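Local coordinates for protein muramoyltetrapeptide carboxypeptidase (Oxalobacter formigenes OXCC13, PDB 6UUK) that probably acts as a serine-type LD-carboxypeptidase, removing the terminal residue of muramoyl tetrapeptides in cell-wall peptidoglycan turnover, at residues Gly75-Arg80 / Ser176-Gly181; Leu276-Glu281 / Gly315-Lys320; Gln107-Ala112 / His134-Ala139. One frame throughout, in Å; residues are numbered along the deposited sequence.

Contact 1. Residues Gly75-Arg80 / Ser176-Gly181; sequences GVLKSR and SDFTRG
Phe178 is taken from two directions by neighbouring residues of one helix, Leu77 over a face of its ring and Val76 at its edge. Leu77 supplies the cover with a single methyl: CD2 sits 3.9 Å from the centroid of the Phe178 ring and 24° off its normal, a CH-pi contact displaced toward the rim, with the closest approach at CE1 (3.6 Å from Leu77 CD2). The bond from Leu77 CA to CB does not itself aim at Phe178; chi2 (163°) puts CD1 anti to CA and turns CD2 onto the ring. Val76 splits its two methyls between different targets. Its CG1, anti to the backbone N, lies in the plane of the ring at 3.8 Å from Phe178 CD1, whereas CG2 rests 3.7 Å from the carbonyl O of Phe178. The helix is closing just here: Val76 O is gripped twice from the same face of its plane, by Arg80 N and by Ser79 OG, the latter 2.7 Å from Val76 O. The meeting thus joins the last turn of helix 67-79, in the N-terminal alpha/beta domain, to the chain that leaves helix 174-177. Arg72 of the same helix adds a hydrogen bond to Thr179 O, and Leu188 of helix 185-196 packs on both Val76 and Phe178, so that three helical elements converge around the aromatic ring.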
ATOM      1  N   GLY B  75       0.751  23.274 -26.857  1.00 18.51           N
ATOM      2  CA  GLY B  75       1.337  23.517 -28.164  1.00 18.67           C
ATOM      3  C   GLY B  75       1.820  22.253 -28.845  1.00 21.36           C
ATOM      4  O   GLY B  75       1.781  22.151 -30.074  1.00 24.64           O
ATOM      5  N   VAL B  76       2.281  21.274 -28.063  1.00 25.01           N
ATOM      6  CA  VAL B  76       2.683  19.993 -28.635  1.00 19.53           C
ATOM      7  C   VAL B  76       1.469  19.259 -29.190  1.00 25.86           C
ATOM      8  O   VAL B  76       1.496  18.735 -30.310  1.00 27.76           O
ATOM      9  CB  VAL B  76       3.427  19.146 -27.588  1.00 21.67           C
ATOM     10  CG1 VAL B  76       3.800  17.790 -28.169  1.00 19.89           C
ATOM     11  CG2 VAL B  76       4.665  19.879 -27.095  1.00 21.46           C
ATOM     12  N   LEU B  77       0.385  19.211 -28.412  1.00 25.60           N
ATOM     13  CA  LEU B  77      -0.854  18.615 -28.900  1.00 26.59           C
ATOM     14  C   LEU B  77      -1.390  19.365 -30.113  1.00 30.96           C
ATOM     15  O   LEU B  77      -2.036  18.766 -30.980  1.00 41.39           O
ATOM     16  CB  LEU B  77      -1.896  18.590 -27.782  1.00 28.87           C
ATOM     17  CG  LEU B  77      -1.521  17.766 -26.547  1.00 31.86           C
ATOM     18  CD1 LEU B  77      -2.398  18.132 -25.359  1.00 20.16           C
ATOM     19  CD2 LEU B  77      -1.625  16.280 -26.852  1.00 36.16           C
ATOM     20  N   LYS B  78      -1.130  20.672 -30.191  1.00 35.16           N
ATOM     21  CA  LYS B  78      -1.501  21.437 -31.376  1.00 32.52           C
ATOM     22  C   LYS B  78      -0.622  21.066 -32.564  1.00 37.03           C
ATOM     23  O   LYS B  78      -1.120  20.862 -33.678  1.00 36.55           O
ATOM     24  CB  LYS B  78      -1.398  22.934 -31.080  1.00 37.65           C
ATOM     25  CG  LYS B  78      -1.433  23.815 -32.317  1.00 51.42           C
ATOM     26  CD  LYS B  78      -0.850  25.187 -32.024  1.00 56.66           C
ATOM     27  CE  LYS B  78       0.595  25.080 -31.561  1.00 32.94           C
ATOM     28  NZ  LYS B  78       1.189  26.412 -31.261  1.00 32.31           N
ATOM     29  N   SER B  79       0.692  20.973 -32.343  1.00 32.00           N
ATOM     30  CA  SER B  79       1.610  20.660 -33.432  1.00 30.65           C
ATOM     31  C   SER B  79       1.355  19.270 -34.000  1.00 35.18           C
ATOM     32  O   SER B  79       1.583  19.038 -35.194  1.00 34.99           O
ATOM     33  CB  SER B  79       3.056  20.780 -32.951  1.00 31.13           C
ATOM     34  OG  SER B  79       3.322  19.870 -31.898  1.00 31.57           O
ATOM     35  N   ARG B  80       0.888  18.339 -33.173  1.00 35.49           N
ATOM     36  CA  ARG B  80       0.548  17.004 -33.647  1.00 39.28           C
ATOM     37  C   ARG B  80      -0.855  16.931 -34.238  1.00 42.97           C
ATOM     38  O   ARG B  80      -1.277  15.847 -34.657  1.00 47.93           O
ATOM     39  CB  ARG B  80       0.694  15.989 -32.509  1.00 37.09           C
ATOM     40  CG  ARG B  80       2.075  15.987 -31.869  1.00 32.61           C
ATOM     41  CD  ARG B  80       2.253  14.826 -30.905  1.00 33.53           C
ATOM     42  NE  ARG B  80       2.371  13.549 -31.603  1.00 41.37           N
ATOM     43  CZ  ARG B  80       3.516  13.052 -32.061  1.00 35.57           C
ATOM     44  NH1 ARG B  80       4.647  13.726 -31.900  1.00 39.91           N
ATOM     45  NH2 ARG B  80       3.532  11.882 -32.684  1.00 42.12           N
ATOM     46  N   SER B 176       4.787  14.760 -17.486  1.00 35.52           N
ATOM     47  CA  SER B 176       6.160  14.677 -17.966  1.00 32.69           C
ATOM     48  C   SER B 176       6.272  14.070 -19.360  1.00 28.47           C
ATOM     49  O   SER B 176       7.377  13.698 -19.771  1.00 33.33           O
ATOM     50  CB  SER B 176       7.022  13.872 -16.985  1.00 41.86           C
ATOM     51  OG  SER B 176       7.041  14.482 -15.706  1.00 39.54           O
ATOM     52  N   ASP B 177       5.169  13.960 -20.099  1.00 27.21           N
ATOM     53  CA  ASP B 177       5.195  13.410 -21.448  1.00 27.22           C
ATOM     54  C   ASP B 177       4.968  14.448 -22.535  1.00 28.93           C
ATOM     55  O   ASP B 177       5.415  14.245 -23.665  1.00 31.29           O
ATOM     56  CB  ASP B 177       4.149  12.299 -21.590  1.00 23.54           C
ATOM     57  CG  ASP B 177       4.459  11.096 -20.722  1.00 23.43           C
ATOM     58  OD1 ASP B 177       5.554  10.515 -20.880  1.00 24.40           O
ATOM     59  OD2 ASP B 177       3.617  10.740 -19.873  1.00 25.77           O
ATOM     60  N   PHE B 178       4.286  15.551 -22.222  1.00 22.07           N
ATOM     61  CA  PHE B 178       4.113  16.649 -23.161  1.00 29.87           C
ATOM     62  C   PHE B 178       4.749  17.953 -22.704  1.00 20.30           C
ATOM     63  O   PHE B 178       4.962  18.838 -23.541  1.00 20.33           O
ATOM     64  CB  PHE B 178       2.621  16.899 -23.435  1.00 31.53           C
ATOM     65  CG  PHE B 178       1.938  15.769 -24.151  1.00 26.93           C
ATOM     66  CD1 PHE B 178       2.082  15.612 -25.520  1.00 28.88           C
ATOM     67  CD2 PHE B 178       1.146  14.868 -23.457  1.00 31.86           C
ATOM     68  CE1 PHE B 178       1.454  14.573 -26.183  1.00 33.41           C
ATOM     69  CE2 PHE B 178       0.515  13.828 -24.115  1.00 34.18           C
ATOM     70  CZ  PHE B 178       0.670  13.681 -25.479  1.00 32.14           C
ATOM     71  N   THR B 179       5.057  18.099 -21.415  1.00 22.96           N
ATOM     72  CA  THR B 179       5.709  19.299 -20.909  1.00 23.79           C
ATOM     73  C   THR B 179       7.226  19.250 -21.018  1.00 25.49           C
ATOM     74  O   THR B 179       7.868  20.306 -21.003  1.00 33.88           O
ATOM     75  CB  THR B 179       5.332  19.538 -19.442  1.00 32.14           C
ATOM     76  OG1 THR B 179       5.603  18.355 -18.679  1.00 30.71           O
ATOM     77  CG2 THR B 179       3.861  19.896 -19.315  1.00 23.35           C
ATOM     78  N   ARG B 180       7.810  18.061 -21.125  1.00 22.80           N
ATOM     79  CA  ARG B 180       9.259  17.947 -21.167  1.00 24.32           C
ATOM     80  C   ARG B 180       9.810  18.444 -22.500  1.00 33.73           C
ATOM     81  O   ARG B 180       9.181  18.306 -23.552  1.00 36.10           O
ATOM     82  CB  ARG B 180       9.688  16.499 -20.937  1.00 26.82           C
ATOM     83  CG  ARG B 180       9.068  15.504 -21.906  1.00 28.40           C
ATOM     84  CD  ARG B 180       9.882  14.225 -21.955  1.00 25.43           C
ATOM     85  NE  ARG B 180      10.098  13.659 -20.627  1.00 30.55           N
ATOM     86  CZ  ARG B 180      11.089  12.828 -20.324  1.00 23.41           C
ATOM     87  NH1 ARG B 180      11.966  12.473 -21.253  1.00 26.95           N
ATOM     88  NH2 ARG B 180      11.211  12.359 -19.090  1.00 20.18           N
ATOM     89  N   GLY B 181      11.003  19.040 -22.442  1.00 25.83           N
ATOM     90  CA  GLY B 181      11.694  19.439 -23.655  1.00 20.94           C
ATOM     91  C   GLY B 181      12.345  18.301 -24.405  1.00 20.98           C
ATOM     92  O   GLY B 181      12.544  18.407 -25.619  1.00 22.25           O
TER

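Contact 2. Residues Leu276-Glu281 / Gly315-Lys320; sequences LGHFSE and GHTKDK
Thr317 OG1 donates a short hydrogen bond to the carbonyl O of Asp319, 2.7 Å away, arriving well above the carbonyl plane (52° out of it). The same hydroxyl oxygen stands 3.6 Å from His278 CD2, so the bond within the loop also fixes how Thr317 presents itself to the strand. With OG1 set between the backbone N and the carbonyl carbon (chi1 59°), the methyl CG2 falls on the other side, anti to the carbonyl carbon, and lies over one face of the His278 imidazole. CG2 is 4.0 Å from the centroid of the His278 ring, a CH-pi contact offset toward the rim, and the two side chains cross at about a right angle. Gly315 fits beneath the start of the same side chain: His278 CB comes 4.1 Å from Gly315 CA, and Gly315 N lies near the ring plane at the edge. At Gly315 (phi 159°) a CB would jam against the carbonyl O of the preceding residue and run into His278 CB. Farther along the strand, Ser280 OG makes a looser contact, 4.4 Å from Thr317 CG2. Gly315 O draws in Thr317 N and Lys320 NZ, both by weak bonds, and the backbone at His316 makes an inverse gamma turn. His278 itself is tied through its backbone to Phe314, which holds the loop beside strand 273-280. What the turn displays is His316, whose ND1 makes a weak hydrogen bond to Glu246 OE2 and whose side chain touches Ser152. These three residues are the predicted Ser-His-Glu catalytic triad of the peptidase S66 family, with the histidine carried on a loop of the C-terminal domain.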
ATOM      1  N   LEU B 276       5.213  -7.781 -15.917  1.00 17.08           N
ATOM      2  CA  LEU B 276       5.927  -6.796 -15.115  1.00 14.31           C
ATOM      3  C   LEU B 276       6.435  -5.680 -16.019  1.00 15.25           C
ATOM      4  O   LEU B 276       7.202  -5.932 -16.955  1.00 13.90           O
ATOM      5  CB  LEU B 276       7.087  -7.445 -14.360  1.00 14.79           C
ATOM      6  CG  LEU B 276       6.828  -7.852 -12.908  1.00 13.15           C
ATOM      7  CD1 LEU B 276       5.611  -8.757 -12.800  1.00 18.25           C
ATOM      8  CD2 LEU B 276       8.053  -8.532 -12.317  1.00 13.59           C
ATOM      9  N   GLY B 277       6.006  -4.452 -15.738  1.00 21.08           N
ATOM     10  CA  GLY B 277       6.470  -3.285 -16.462  1.00 20.51           C
ATOM     11  C   GLY B 277       7.779  -2.763 -15.914  1.00 17.35           C
ATOM     12  O   GLY B 277       8.597  -3.512 -15.365  1.00 16.95           O
ATOM     13  N   HIS B 278       7.984  -1.457 -16.058  1.00 16.57           N
ATOM     14  CA  HIS B 278       9.206  -0.827 -15.579  1.00 20.34           C
ATOM     15  C   HIS B 278       9.125  -0.580 -14.077  1.00 21.07           C
ATOM     16  O   HIS B 278       8.170   0.030 -13.587  1.00 17.59           O
ATOM     17  CB  HIS B 278       9.459   0.489 -16.313  1.00 22.20           C
ATOM     18  CG  HIS B 278      10.040   0.317 -17.682  1.00 16.24           C
ATOM     19  ND1 HIS B 278      11.265  -0.274 -17.901  1.00 13.72           N
ATOM     20  CD2 HIS B 278       9.567   0.668 -18.902  1.00 17.49           C
ATOM     21  CE1 HIS B 278      11.520  -0.285 -19.197  1.00 19.43           C
ATOM     22  NE2 HIS B 278      10.507   0.281 -19.827  1.00 18.88           N
ATOM     23  N   PHE B 279      10.131  -1.063 -13.352  1.00 20.78           N
ATOM     24  CA  PHE B 279      10.325  -0.771 -11.934  1.00 20.87           C
ATOM     25  C   PHE B 279      11.705  -0.129 -11.828  1.00 22.88           C
ATOM     26  O   PHE B 279      12.715  -0.822 -11.679  1.00 19.98           O
ATOM     27  CB  PHE B 279      10.209  -2.030 -11.074  1.00 19.54           C
ATOM     28  CG  PHE B 279       8.815  -2.588 -10.995  1.00 19.80           C
ATOM     29  CD1 PHE B 279       7.974  -2.241  -9.952  1.00 18.07           C
ATOM     30  CD2 PHE B 279       8.348  -3.460 -11.965  1.00 19.04           C
ATOM     31  CE1 PHE B 279       6.693  -2.753  -9.875  1.00  8.38           C
ATOM     32  CE2 PHE B 279       7.067  -3.975 -11.895  1.00 18.35           C
ATOM     33  CZ  PHE B 279       6.238  -3.621 -10.847  1.00 17.34           C
ATOM     34  N   SER B 280      11.748   1.195 -11.915  1.00 22.71           N
ATOM     35  CA  SER B 280      12.994   1.934 -12.038  1.00 32.81           C
ATOM     36  C   SER B 280      13.285   2.728 -10.770  1.00 27.68           C
ATOM     37  O   SER B 280      12.446   2.854  -9.873  1.00 21.86           O
ATOM     38  CB  SER B 280      12.947   2.870 -13.251  1.00 25.11           C
ATOM     39  OG  SER B 280      11.860   3.774 -13.154  1.00 17.63           O
ATOM     40  N   GLU B 281      14.508   3.263 -10.715  1.00 26.16           N
ATOM     41  CA  GLU B 281      14.992   4.097  -9.614  1.00 28.38           C
ATOM     42  C   GLU B 281      14.902   3.351  -8.280  1.00 28.11           C
ATOM     43  O   GLU B 281      14.049   3.612  -7.430  1.00 23.29           O
ATOM     44  CB  GLU B 281      14.229   5.425  -9.565  1.00 23.47           C
ATOM     45  CG  GLU B 281      14.471   6.292 -10.784  1.00 30.75           C
ATOM     46  CD  GLU B 281      13.750   7.616 -10.711  1.00 41.43           C
ATOM     47  OE1 GLU B 281      12.844   7.755  -9.866  1.00 41.71           O
ATOM     48  OE2 GLU B 281      14.094   8.520 -11.501  1.00 31.85           O
ATOM     49  N   GLY B 315       5.838   2.296 -17.802  1.00 12.42           N
ATOM     50  CA  GLY B 315       6.106   2.771 -16.458  1.00 13.78           C
ATOM     51  C   GLY B 315       6.335   4.272 -16.471  1.00 18.36           C
ATOM     52  O   GLY B 315       5.946   4.963 -17.413  1.00 22.72           O
ATOM     53  N   HIS B 316       6.974   4.751 -15.409  1.00 26.24           N
ATOM     54  CA  HIS B 316       7.330   6.167 -15.315  1.00 18.59           C
ATOM     55  C   HIS B 316       8.665   6.441 -15.995  1.00 15.81           C
ATOM     56  O   HIS B 316       9.576   7.031 -15.416  1.00 14.84           O
ATOM     57  CB  HIS B 316       7.356   6.610 -13.859  1.00 17.47           C
ATOM     58  CG  HIS B 316       6.033   6.494 -13.168  1.00 16.76           C
ATOM     59  ND1 HIS B 316       5.451   5.282 -12.868  1.00 23.96           N
ATOM     60  CD2 HIS B 316       5.180   7.443 -12.716  1.00 20.14           C
ATOM     61  CE1 HIS B 316       4.296   5.487 -12.260  1.00 19.95           C
ATOM     62  NE2 HIS B 316       4.107   6.791 -12.155  1.00 16.96           N
ATOM     63  N   THR B 317       8.782   6.000 -17.243  1.00 13.15           N
ATOM     64  CA  THR B 317       9.978   6.187 -18.046  1.00 11.53           C
ATOM     65  C   THR B 317       9.684   7.132 -19.202  1.00 24.90           C
ATOM     66  O   THR B 317       8.527   7.428 -19.514  1.00 22.79           O
ATOM     67  CB  THR B 317      10.494   4.847 -18.584  1.00 16.37           C
ATOM     68  OG1 THR B 317       9.476   4.223 -19.377  1.00 15.59           O
ATOM     69  CG2 THR B 317      10.869   3.921 -17.437  1.00 15.38           C
ATOM     70  N   LYS B 318      10.755   7.612 -19.835  1.00 20.48           N
ATOM     71  CA  LYS B 318      10.596   8.483 -20.995  1.00 18.99           C
ATOM     72  C   LYS B 318       9.864   7.763 -22.120  1.00 23.43           C
ATOM     73  O   LYS B 318       8.918   8.301 -22.706  1.00 23.29           O
ATOM     74  CB  LYS B 318      11.960   8.982 -21.472  1.00 18.48           C
ATOM     75  CG  LYS B 318      11.932   9.608 -22.855  1.00 19.48           C
ATOM     76  CD  LYS B 318      13.315  10.053 -23.295  1.00 22.65           C
ATOM     77  CE  LYS B 318      13.294  10.563 -24.725  1.00 30.56           C
ATOM     78  NZ  LYS B 318      14.634  11.040 -25.157  1.00 25.67           N
ATOM     79  N   ASP B 319      10.289   6.542 -22.435  1.00 14.64           N
ATOM     80  CA  ASP B 319       9.647   5.736 -23.465  1.00 21.03           C
ATOM     81  C   ASP B 319       8.622   4.812 -22.818  1.00 18.30           C
ATOM     82  O   ASP B 319       8.980   3.941 -22.019  1.00 18.32           O
ATOM     83  CB  ASP B 319      10.682   4.928 -24.246  1.00 29.40           C
ATOM     84  CG  ASP B 319      11.440   5.771 -25.249  1.00 25.66           C
ATOM     85  OD1 ASP B 319      11.504   7.005 -25.066  1.00 22.00           O
ATOM     86  OD2 ASP B 319      11.957   5.200 -26.230  1.00 21.82           O
ATOM     87  N   LYS B 320       7.352   5.006 -23.164  1.00 17.93           N
ATOM     88  CA  LYS B 320       6.273   4.174 -22.656  1.00 14.88           C
ATOM     89  C   LYS B 320       5.256   3.950 -23.764  1.00 14.15           C
ATOM     90  O   LYS B 320       5.184   4.710 -24.732  1.00 18.51           O
ATOM     91  CB  LYS B 320       5.594   4.807 -21.432  1.00 16.59           C
ATOM     92  CG  LYS B 320       4.749   6.028 -21.757  1.00 16.19           C
ATOM     93  CD  LYS B 320       4.195   6.670 -20.497  1.00 18.36           C
ATOM     94  CE  LYS B 320       5.310   7.233 -19.634  1.00 27.21           C
ATOM     95  NZ  LYS B 320       4.795   7.843 -18.379  1.00 38.11           N
TER

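Contact 3. Residues Gln107-Ala112 / His134-Ala139; sequences QIMEAA and HDLDFA
Ile108 and Leu136, which touch each other, also both pack on the Phe157 ring of helix 155-163, and that ring in turn meets the ring of Phe138 with planes at about 55°. The setting is the alpha/beta N-terminal domain, in which helices pack against a sheet whose first five strands run parallel; here helix 101-111 meets the turn leading into helix 138-142. Leu136 is the side chain on which the contact centres. Its CD2 is reached by two side chains, Ile108 CD1 at 4.1 Å and the selenomethionine Met109 through CE, 3.6 Å from Leu136 CD2. Met109 gets there by folding: bends at chi2 (-57°) and chi3 turn CE toward Leu136, where it also comes 3.9 Å from Leu136 CB, the two side chains crossing at about a right angle. On the buried side, Ile108 also touches Ile59 of strand 55-59, while Leu141 of helix 138-142 packs against Met109. Asp137, which occupies the N-cap position of that helix, completes the contact at its exposed margin: the selenium of Met109 lies 3.8 Å from Asp137 N and 4.5 Å from Asp137 CB.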
ATOM      1  N   GLN B 107     -15.169  19.059 -12.946  1.00 24.92           N
ATOM      2  CA  GLN B 107     -14.422  19.209 -14.189  1.00 27.57           C
ATOM      3  C   GLN B 107     -14.333  17.907 -14.975  1.00 30.76           C
ATOM      4  O   GLN B 107     -14.116  17.945 -16.190  1.00 27.12           O
ATOM      5  CB  GLN B 107     -13.017  19.740 -13.898  1.00 26.64           C
ATOM      6  CG  GLN B 107     -12.994  21.143 -13.312  1.00 30.41           C
ATOM      7  CD  GLN B 107     -11.605  21.580 -12.889  1.00 28.52           C
ATOM      8  OE1 GLN B 107     -10.618  20.890 -13.147  1.00 35.49           O
ATOM      9  NE2 GLN B 107     -11.521  22.731 -12.232  1.00 36.55           N
ATOM     10  N   ILE B 108     -14.494  16.759 -14.314  1.00 31.41           N
ATOM     11  CA  ILE B 108     -14.485  15.489 -15.029  1.00 29.97           C
ATOM     12  C   ILE B 108     -15.853  15.203 -15.635  1.00 26.08           C
ATOM     13  O   ILE B 108     -15.954  14.650 -16.736  1.00 23.84           O
ATOM     14  CB  ILE B 108     -14.027  14.352 -14.096  1.00 35.36           C
ATOM     15  CG1 ILE B 108     -12.710  14.720 -13.412  1.00 35.65           C
ATOM     16  CG2 ILE B 108     -13.859  13.058 -14.875  1.00 33.25           C
ATOM     17  CD1 ILE B 108     -12.203  13.666 -12.454  1.00 32.39           C
HETATM   18  N   MSE B 109     -16.920  15.574 -14.935  1.00 20.70           N
HETATM   19  CA  MSE B 109     -18.275  15.372 -15.436  1.00 23.25           C
HETATM   20  C   MSE B 109     -18.579  16.316 -16.594  1.00 24.82           C
HETATM   21  O   MSE B 109     -19.385  16.000 -17.467  1.00 28.46           O
HETATM   22  CB  MSE B 109     -19.300  15.571 -14.319  1.00 30.99           C
HETATM   23  CG  MSE B 109     -19.130  14.647 -13.121  1.00 36.76           C
HETATM   24 SE   MSE B 109     -19.159  12.754 -13.586  1.00 47.27          SE
HETATM   25  CE  MSE B 109     -17.241  12.428 -13.613  1.00 25.01           C
ATOM     26  N   GLU B 110     -17.927  17.480 -16.593  1.00 25.68           N
ATOM     27  CA  GLU B 110     -18.190  18.475 -17.626  1.00 24.97           C
ATOM     28  C   GLU B 110     -17.479  18.133 -18.929  1.00 23.98           C
ATOM     29  O   GLU B 110     -18.055  18.285 -20.012  1.00 30.77           O
ATOM     30  CB  GLU B 110     -17.772  19.863 -17.135  1.00 26.25           C
ATOM     31  CG  GLU B 110     -18.455  21.009 -17.864  1.00 29.07           C
ATOM     32  CD  GLU B 110     -18.027  22.368 -17.345  1.00 29.50           C
ATOM     33  OE1 GLU B 110     -16.901  22.802 -17.665  1.00 30.54           O
ATOM     34  OE2 GLU B 110     -18.814  22.998 -16.608  1.00 38.18           O
ATOM     35  N   ALA B 111     -16.228  17.670 -18.847  1.00 20.15           N
ATOM     36  CA  ALA B 111     -15.494  17.312 -20.055  1.00 25.31           C
ATOM     37  C   ALA B 111     -16.069  16.064 -20.713  1.00 26.77           C
ATOM     38  O   ALA B 111     -15.998  15.924 -21.940  1.00 29.50           O
ATOM     39  CB  ALA B 111     -14.014  17.108 -19.732  1.00 18.83           C
ATOM     40  N   ALA B 112     -16.638  15.152 -19.923  1.00 23.42           N
ATOM     41  CA  ALA B 112     -17.242  13.946 -20.475  1.00 16.82           C
ATOM     42  C   ALA B 112     -18.571  14.216 -21.167  1.00 24.87           C
ATOM     43  O   ALA B 112     -19.135  13.293 -21.763  1.00 24.97           O
ATOM     44  CB  ALA B 112     -17.434  12.903 -19.374  1.00 23.18           C
ATOM     45  N   HIS B 134     -16.516   8.771  -4.934  1.00 26.73           N
ATOM     46  CA  HIS B 134     -17.953   8.834  -4.709  1.00 20.53           C
ATOM     47  C   HIS B 134     -18.591  10.072  -5.325  1.00 17.69           C
ATOM     48  O   HIS B 134     -19.805  10.078  -5.553  1.00 23.43           O
ATOM     49  CB  HIS B 134     -18.252   8.790  -3.209  1.00 20.76           C
ATOM     50  CG  HIS B 134     -17.764   7.547  -2.534  1.00 22.59           C
ATOM     51  ND1 HIS B 134     -18.440   6.348  -2.603  1.00 26.46           N
ATOM     52  CD2 HIS B 134     -16.666   7.316  -1.775  1.00 22.07           C
ATOM     53  CE1 HIS B 134     -17.780   5.432  -1.917  1.00 28.04           C
ATOM     54  NE2 HIS B 134     -16.700   5.993  -1.404  1.00 22.66           N
ATOM     55  N   ASP B 135     -17.806  11.118  -5.594  1.00 23.86           N
ATOM     56  CA  ASP B 135     -18.359  12.311  -6.228  1.00 22.52           C
ATOM     57  C   ASP B 135     -18.632  12.082  -7.708  1.00 27.93           C
ATOM     58  O   ASP B 135     -19.506  12.741  -8.285  1.00 28.58           O
ATOM     59  CB  ASP B 135     -17.409  13.494  -6.045  1.00 28.19           C
ATOM     60  CG  ASP B 135     -17.178  13.839  -4.588  1.00 28.37           C
ATOM     61  OD1 ASP B 135     -18.092  13.608  -3.769  1.00 26.78           O
ATOM     62  OD2 ASP B 135     -16.083  14.343  -4.262  1.00 29.42           O
ATOM     63  N   LEU B 136     -17.906  11.163  -8.334  1.00 26.21           N
ATOM     64  CA  LEU B 136     -18.064  10.880  -9.751  1.00 27.35           C
ATOM     65  C   LEU B 136     -19.177   9.863  -9.976  1.00 28.57           C
ATOM     66  O   LEU B 136     -19.601   9.151  -9.063  1.00 25.33           O
ATOM     67  CB  LEU B 136     -16.755  10.355 -10.344  1.00 22.75           C
ATOM     68  CG  LEU B 136     -15.481  11.127  -9.992  1.00 27.95           C
ATOM     69  CD1 LEU B 136     -14.260  10.446 -10.583  1.00 29.26           C
ATOM     70  CD2 LEU B 136     -15.568  12.572 -10.447  1.00 32.57           C
ATOM     71  N   ASP B 137     -19.647   9.804 -11.220  1.00 26.96           N
ATOM     72  CA  ASP B 137     -20.665   8.849 -11.650  1.00 24.65           C
ATOM     73  C   ASP B 137     -20.048   8.018 -12.772  1.00 23.15           C
ATOM     74  O   ASP B 137     -20.124   8.387 -13.947  1.00 25.80           O
ATOM     75  CB  ASP B 137     -21.940   9.564 -12.103  1.00 25.89           C
ATOM     76  CG  ASP B 137     -23.085   8.605 -12.373  1.00 26.09           C
ATOM     77  OD1 ASP B 137     -22.932   7.396 -12.095  1.00 30.92           O
ATOM     78  OD2 ASP B 137     -24.139   9.061 -12.864  1.00 23.01           O
ATOM     79  N   PHE B 138     -19.431   6.894 -12.403  1.00 22.56           N
ATOM     80  CA  PHE B 138     -18.755   6.061 -13.389  1.00 20.82           C
ATOM     81  C   PHE B 138     -19.731   5.358 -14.323  1.00 26.59           C
ATOM     82  O   PHE B 138     -19.336   4.958 -15.423  1.00 26.60           O
ATOM     83  CB  PHE B 138     -17.857   5.042 -12.686  1.00 20.81           C
ATOM     84  CG  PHE B 138     -16.711   5.669 -11.942  1.00 18.85           C
ATOM     85  CD1 PHE B 138     -16.827   5.978 -10.597  1.00 17.35           C
ATOM     86  CD2 PHE B 138     -15.523   5.959 -12.592  1.00 18.28           C
ATOM     87  CE1 PHE B 138     -15.776   6.560  -9.911  1.00 19.49           C
ATOM     88  CE2 PHE B 138     -14.468   6.542 -11.912  1.00 18.12           C
ATOM     89  CZ  PHE B 138     -14.595   6.841 -10.570  1.00 16.26           C
ATOM     90  N   ALA B 139     -20.991   5.195 -13.913  1.00 24.94           N
ATOM     91  CA  ALA B 139     -22.006   4.732 -14.850  1.00 24.57           C
ATOM     92  C   ALA B 139     -22.285   5.781 -15.918  1.00 20.64           C
ATOM     93  O   ALA B 139     -22.563   5.437 -17.071  1.00 27.59           O
ATOM     94  CB  ALA B 139     -23.290   4.372 -14.104  1.00 26.32           C
TER

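In the fold
Contacts 1 and 2 are neighbours, with centres about 20 Å apart, and touch directly. Asp177 OD2 and Lys320 NZ form a long, weak ion pair at 3.5 Å, and Arg180 NH1 packs 3.3 Å from Lys318 CG, bringing the chain after helix 174-177 up to the loop that carries His316. Contact 2 alone belongs to the predicted active site: nearest atoms of Gly315 lie about 3 Å from the Glu246 side chain and about 9 Å from that of Ser152. Contact 3 is remote, its centre about 26 Å from that of contact 1 and about 29 Å from that of contact 2, across the chain's centre from the latter. In sequence it falls between the two halves of contact 1.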